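PDB 4AKK: nitrate regulatory protein from Klebsiella oxytoca, which binds the leader RNA of the nasF operon in response to nitrate or nitrite and so lets transcription read through the terminator. Local coordinates for residues 154-157 with 158-162; 215-218 with 219-222. All coordinates share one frame; numbering follows the deposited sequence.

Contact 1 (154-157 with 158-162)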
loop_
_atom_site.group_PDB
_atom_site.type_symbol
_atom_site.label_atom_id
_atom_site.label_comp_id
_atom_site.label_asym_id
_atom_site.label_seq_id
_atom_site.Cartn_x
_atom_site.Cartn_y
_atom_site.Cartn_z
ATOM N N GLU A 154 30.157 -7.207 -5.596
ATOM C CA GLU A 154 29.478 -8.393 -6.134
ATOM C C GLU A 154 29.128 -9.401 -5.023
ATOM O O GLU A 154 28.006 -9.906 -4.962
ATOM C CB GLU A 154 30.318 -9.070 -7.238
ATOM C CG GLU A 154 30.714 -8.148 -8.394
ATOM C CD GLU A 154 31.643 -8.822 -9.420
ATOM O OE1 GLU A 154 32.463 -9.681 -9.021
ATOM O OE2 GLU A 154 31.562 -8.485 -10.627
ATOM N N ALA A 155 30.091 -9.682 -4.149
ATOM C CA ALA A 155 29.859 -10.559 -2.999
ATOM C C ALA A 155 28.787 -9.976 -2.066
ATOM O O ALA A 155 27.912 -10.687 -1.579
ATOM C CB ALA A 155 31.158 -10.790 -2.243
ATOM N N THR A 156 28.870 -8.673 -1.840
ATOM C CA THR A 156 27.897 -7.937 -1.057
ATOM C C THR A 156 26.485 -8.063 -1.622
ATOM O O THR A 156 25.536 -8.311 -0.875
ATOM C CB THR A 156 28.290 -6.444 -0.978
ATOM O OG1 THR A 156 29.129 -6.248 0.160
ATOM C CG2 THR A 156 27.047 -5.553 -0.844
ATOM N N GLY A 157 26.356 -7.885 -2.935
ATOM C CA GLY A 157 25.078 -8.003 -3.620
ATOM C C GLY A 157 24.461 -9.389 -3.535
ATOM O O GLY A 157 23.261 -9.521 -3.368
ATOM N N GLN A 158 25.277 -10.427 -3.656
ATOM C CA GLN A 158 24.759 -11.793 -3.607
ATOM C C GLN A 158 24.293 -12.200 -2.201
ATOM O O GLN A 158 23.259 -12.850 -2.054
ATOM C CB GLN A 158 25.781 -12.787 -4.170
ATOM C CG GLN A 158 26.136 -12.515 -5.630
ATOM C CD GLN A 158 27.011 -13.596 -6.240
ATOM O OE1 GLN A 158 27.137 -14.725 -5.543
ATOM N NE2 GLN A 158 27.568 -13.419 -7.327
ATOM N N PHE A 159 25.042 -11.813 -1.172
ATOM C CA PHE A 159 24.567 -11.987 0.198
ATOM C C PHE A 159 23.252 -11.228 0.390
ATOM O O PHE A 159 22.287 -11.762 0.937
ATOM C CB PHE A 159 25.600 -11.502 1.217
ATOM C CG PHE A 159 26.718 -12.472 1.460
ATOM C CD1 PHE A 159 26.474 -13.692 2.068
ATOM C CD2 PHE A 159 28.007 -12.173 1.068
ATOM C CE1 PHE A 159 27.500 -14.594 2.283
ATOM C CE2 PHE A 159 29.037 -13.071 1.275
ATOM C CZ PHE A 159 28.783 -14.281 1.881
ATOM N N SER A 160 23.220 -9.977 -0.068
ATOM C CA SER A 160 22.044 -9.146 0.103
ATOM C C SER A 160 20.817 -9.766 -0.550
ATOM O O SER A 160 19.713 -9.616 -0.044
ATOM C CB SER A 160 22.282 -7.750 -0.474
ATOM O OG SER A 160 23.305 -7.082 0.236
ATOM N N ARG A 161 21.010 -10.428 -1.692
ATOM C CA ARG A 161 19.904 -11.049 -2.419
ATOM C C ARG A 161 19.329 -12.263 -1.674
ATOM O O ARG A 161 18.114 -12.434 -1.603
ATOM C CB ARG A 161 20.341 -11.452 -3.827
ATOM C CG ARG A 161 19.325 -12.333 -4.541
ATOM C CD ARG A 161 19.719 -12.598 -5.979
ATOM N NE ARG A 161 20.950 -13.378 -6.073
ATOM C CZ ARG A 161 21.471 -13.817 -7.213
ATOM N NH1 ARG A 161 20.862 -13.561 -8.364
ATOM N NH2 ARG A 161 22.600 -14.515 -7.202
ATOM N N ILE A 162 20.203 -13.102 -1.123
ATOM C CA ILE A 162 19.754 -14.216 -0.298
ATOM C C ILE A 162 18.949 -13.693 0.890
ATOM O O ILE A 162 17.875 -14.203 1.217
ATOM C CB ILE A 162 20.944 -15.039 0.219
ATOM C CG1 ILE A 162 21.625 -15.765 -0.945
ATOM C CG2 ILE A 162 20.479 -16.048 1.273
ATOM C CD1 ILE A 162 22.917 -16.460 -0.574
#

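Contact 2 (215-218 with 219-222). With EDO (1,2-ethanediol), chain D.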
loop_
_atom_site.group_PDB
_atom_site.type_symbol
_atom_site.label_atom_id
_atom_site.label_comp_id
_atom_site.label_asym_id
_atom_site.label_seq_id
_atom_site.Cartn_x
_atom_site.Cartn_y
_atom_site.Cartn_z
ATOM N N PHE A 215 34.046 8.048 -2.895
ATOM C CA PHE A 215 32.665 7.697 -3.193
ATOM C C PHE A 215 32.279 8.283 -4.552
ATOM O O PHE A 215 32.214 9.499 -4.708
ATOM C CB PHE A 215 31.722 8.246 -2.107
ATOM C CG PHE A 215 31.822 7.523 -0.784
ATOM C CD1 PHE A 215 32.867 7.791 0.097
ATOM C CD2 PHE A 215 30.874 6.578 -0.422
ATOM C CE1 PHE A 215 32.970 7.121 1.319
ATOM C CE2 PHE A 215 30.964 5.903 0.785
ATOM C CZ PHE A 215 32.021 6.176 1.665
ATOM N N SER A 216 32.029 7.430 -5.537
ATOM C CA SER A 216 31.487 7.910 -6.806
ATOM C C SER A 216 30.115 8.512 -6.546
ATOM O O SER A 216 29.532 8.284 -5.485
ATOM C CB SER A 216 31.384 6.781 -7.827
ATOM O OG SER A 216 30.619 5.707 -7.321
ATOM N N ASP A 217 29.616 9.302 -7.493
ATOM C CA ASP A 217 28.261 9.842 -7.398
ATOM C C ASP A 217 27.262 8.697 -7.262
ATOM O O ASP A 217 26.255 8.811 -6.570
ATOM C CB ASP A 217 27.931 10.709 -8.616
ATOM C CG ASP A 217 28.665 12.049 -8.599
ATOM O OD1 ASP A 217 29.479 12.277 -7.678
ATOM O OD2 ASP A 217 28.428 12.877 -9.504
ATOM N N GLU A 218 27.584 7.585 -7.904
ATOM C CA GLU A 218 26.776 6.373 -7.869
ATOM C C GLU A 218 26.728 5.728 -6.475
ATOM O O GLU A 218 25.656 5.510 -5.915
ATOM C CB GLU A 218 27.353 5.376 -8.882
ATOM C CG GLU A 218 26.723 4.002 -8.847
ATOM C CD GLU A 218 25.287 4.029 -9.298
ATOM O OE1 GLU A 218 25.003 4.743 -10.281
ATOM O OE2 GLU A 218 24.445 3.343 -8.680
ATOM N N LEU A 219 27.902 5.411 -5.934
ATOM C CA LEU A 219 28.014 4.799 -4.610
ATOM C C LEU A 219 27.388 5.698 -3.554
ATOM O O LEU A 219 26.654 5.237 -2.679
ATOM C CB LEU A 219 29.484 4.502 -4.275
ATOM C CG LEU A 219 29.759 3.752 -2.970
ATOM C CD1 LEU A 219 29.043 2.411 -2.964
ATOM C CD2 LEU A 219 31.271 3.562 -2.742
ATOM N N ARG A 220 27.660 6.991 -3.653
ATOM C CA ARG A 220 27.053 7.949 -2.754
ATOM C C ARG A 220 25.509 7.942 -2.795
ATOM O O ARG A 220 24.850 8.067 -1.754
ATOM C CB ARG A 220 27.605 9.358 -3.020
ATOM C CG ARG A 220 26.889 10.430 -2.194
ATOM C CD ARG A 220 27.501 11.810 -2.381
ATOM N NE ARG A 220 27.140 12.404 -3.659
ATOM C CZ ARG A 220 27.452 13.646 -4.017
ATOM N NH1 ARG A 220 28.147 14.421 -3.195
ATOM N NH2 ARG A 220 27.078 14.112 -5.204
ATOM N N GLN A 221 24.921 7.818 -3.985
ATOM C CA GLN A 221 23.455 7.801 -4.061
ATOM C C GLN A 221 22.921 6.517 -3.411
ATOM O O GLN A 221 21.973 6.557 -2.630
ATOM C CB GLN A 221 22.953 7.958 -5.511
ATOM C CG GLN A 221 21.441 8.207 -5.627
ATOM C CD GLN A 221 20.982 9.526 -5.006
ATOM O OE1 GLN A 221 21.447 10.606 -5.380
ATOM N NE2 GLN A 221 20.056 9.439 -4.056
ATOM N N GLN A 222 23.561 5.388 -3.706
ATOM C CA GLN A 222 23.172 4.118 -3.110
ATOM C C GLN A 222 23.287 4.168 -1.583
ATOM O O GLN A 222 22.461 3.605 -0.866
ATOM C CB GLN A 222 24.044 2.986 -3.651
ATOM C CG GLN A 222 23.888 2.727 -5.150
ATOM C CD GLN A 222 24.789 1.592 -5.624
ATOM O OE1 GLN A 222 25.409 0.905 -4.816
ATOM N NE2 GLN A 222 24.868 1.395 -6.935
HETATM C C1 EDO D . 31.443 13.564 -4.310
HETATM O O1 EDO D . 31.668 13.193 -2.941
HETATM C C2 EDO D . 30.280 12.758 -4.877
HETATM O O2 EDO D . 30.676 11.408 -5.142
HETATM O O HOH W 1 25.656 11.246 -5.711
#

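Contact 1 (154-157 with 158-162)
S160 turns its hydroxyl back along the helix onto the carbonyl of T156, one turn earlier, and OG donates to T156 O at 2.8 Å. Its chi1 of -64° sets OG beside the backbone N, which allows this return. S160 N binds the same T156 O at 3.0 Å from the opposite face of the carbonyl plane, so two donors grip one oxygen, the hydroxyl from above the plane rather than along a lone pair. S160 OG is also hydrogen-bonded to R77 NH1. The backbone ladder runs on either side of this pair: Q158 N to E154 O, F159 N to A155 O at 3.1 Å, and R161 N to G157 O at 2.9 Å, regular alpha-helical i to i+4 bonds. Carbon contacts fall on the same carbonyls. A155 O lies oblique to the F159 ring, 3.0 Å from F159 CD2, and Q158 CG rests 3.3 Å from E154 O, its chain extended beyond. Helix 152-167 packs into the helical bundle of the NIT nitrate-sensing domain: F159 touches L138 and L141 of helix 138-147 and R77 and S80 of helix 56-85, A155 meets L84 of the latter, and I162 reaches Y134 of helix 122-134.

Contact 2 (215-218 with 219-222)
S216 caps the start of helix 217-240: its OG accepts from L219 N at 3.1 Å in a nearly straight bond (170°). With chi1 at 56°, OG sits between the backbone N and the carbonyl carbon, within reach of that amide. S216 O takes R220 N at 2.9 Å, the first i to i+4 bond of the helix. Next to the cap, F215 CD2 meets L219 CD2 at 3.8 Å, an apolar i to i+4 contact. E218 and Q222, one turn apart, join where Q222 NE2 donates to the anti lone pair of E218 OE2 at 2.6 Å, the carboxylate and amide planes 71° apart; E218 reaches it by a bend at chi2. D217 OD1 lies a long 3.9 Å from R220 NH2, well out of the guanidinium plane, so charge alone links them. A water bridges D217 O and R220 NE from the guanidinium edge, and an ethanediol, probably from the crystallisation liquor, lies over one face of the R220 guanidinium. This is the N-terminal turn of a helix in the NIT domain, and E218 and R220 reach residues of the ANTAR range: E218 OE1 forms a salt bridge with R367, R220 with E386, and R220 makes a cation-pi contact with W389. L205 and L208 of helix 180-212 back L219.

In the fold
Both contacts lie within the NIT range, each on a single helix; their centres are 18 Å apart, and the contacts do not touch, their nearest atoms being about 8 Å apart. Contact 1 lies in the N-terminal half to middle of helix 152-167, whereas contact 2 opens helix 217-240, farther from the chain centre. Both are partly buried: A155, F159 and I162 in contact 1, L219, R220 and Q221 in contact 2, where S216 and D217 are exposed. Contact 1 has one carbonyl, T156 O, shared by amide and hydroxyl, with largely apolar packing of A155, F159 and I162. Contact 2 sets L219 against helix 180-212 but adds a cap and charged groups partnered by ANTAR helices 360-380 and 385-399.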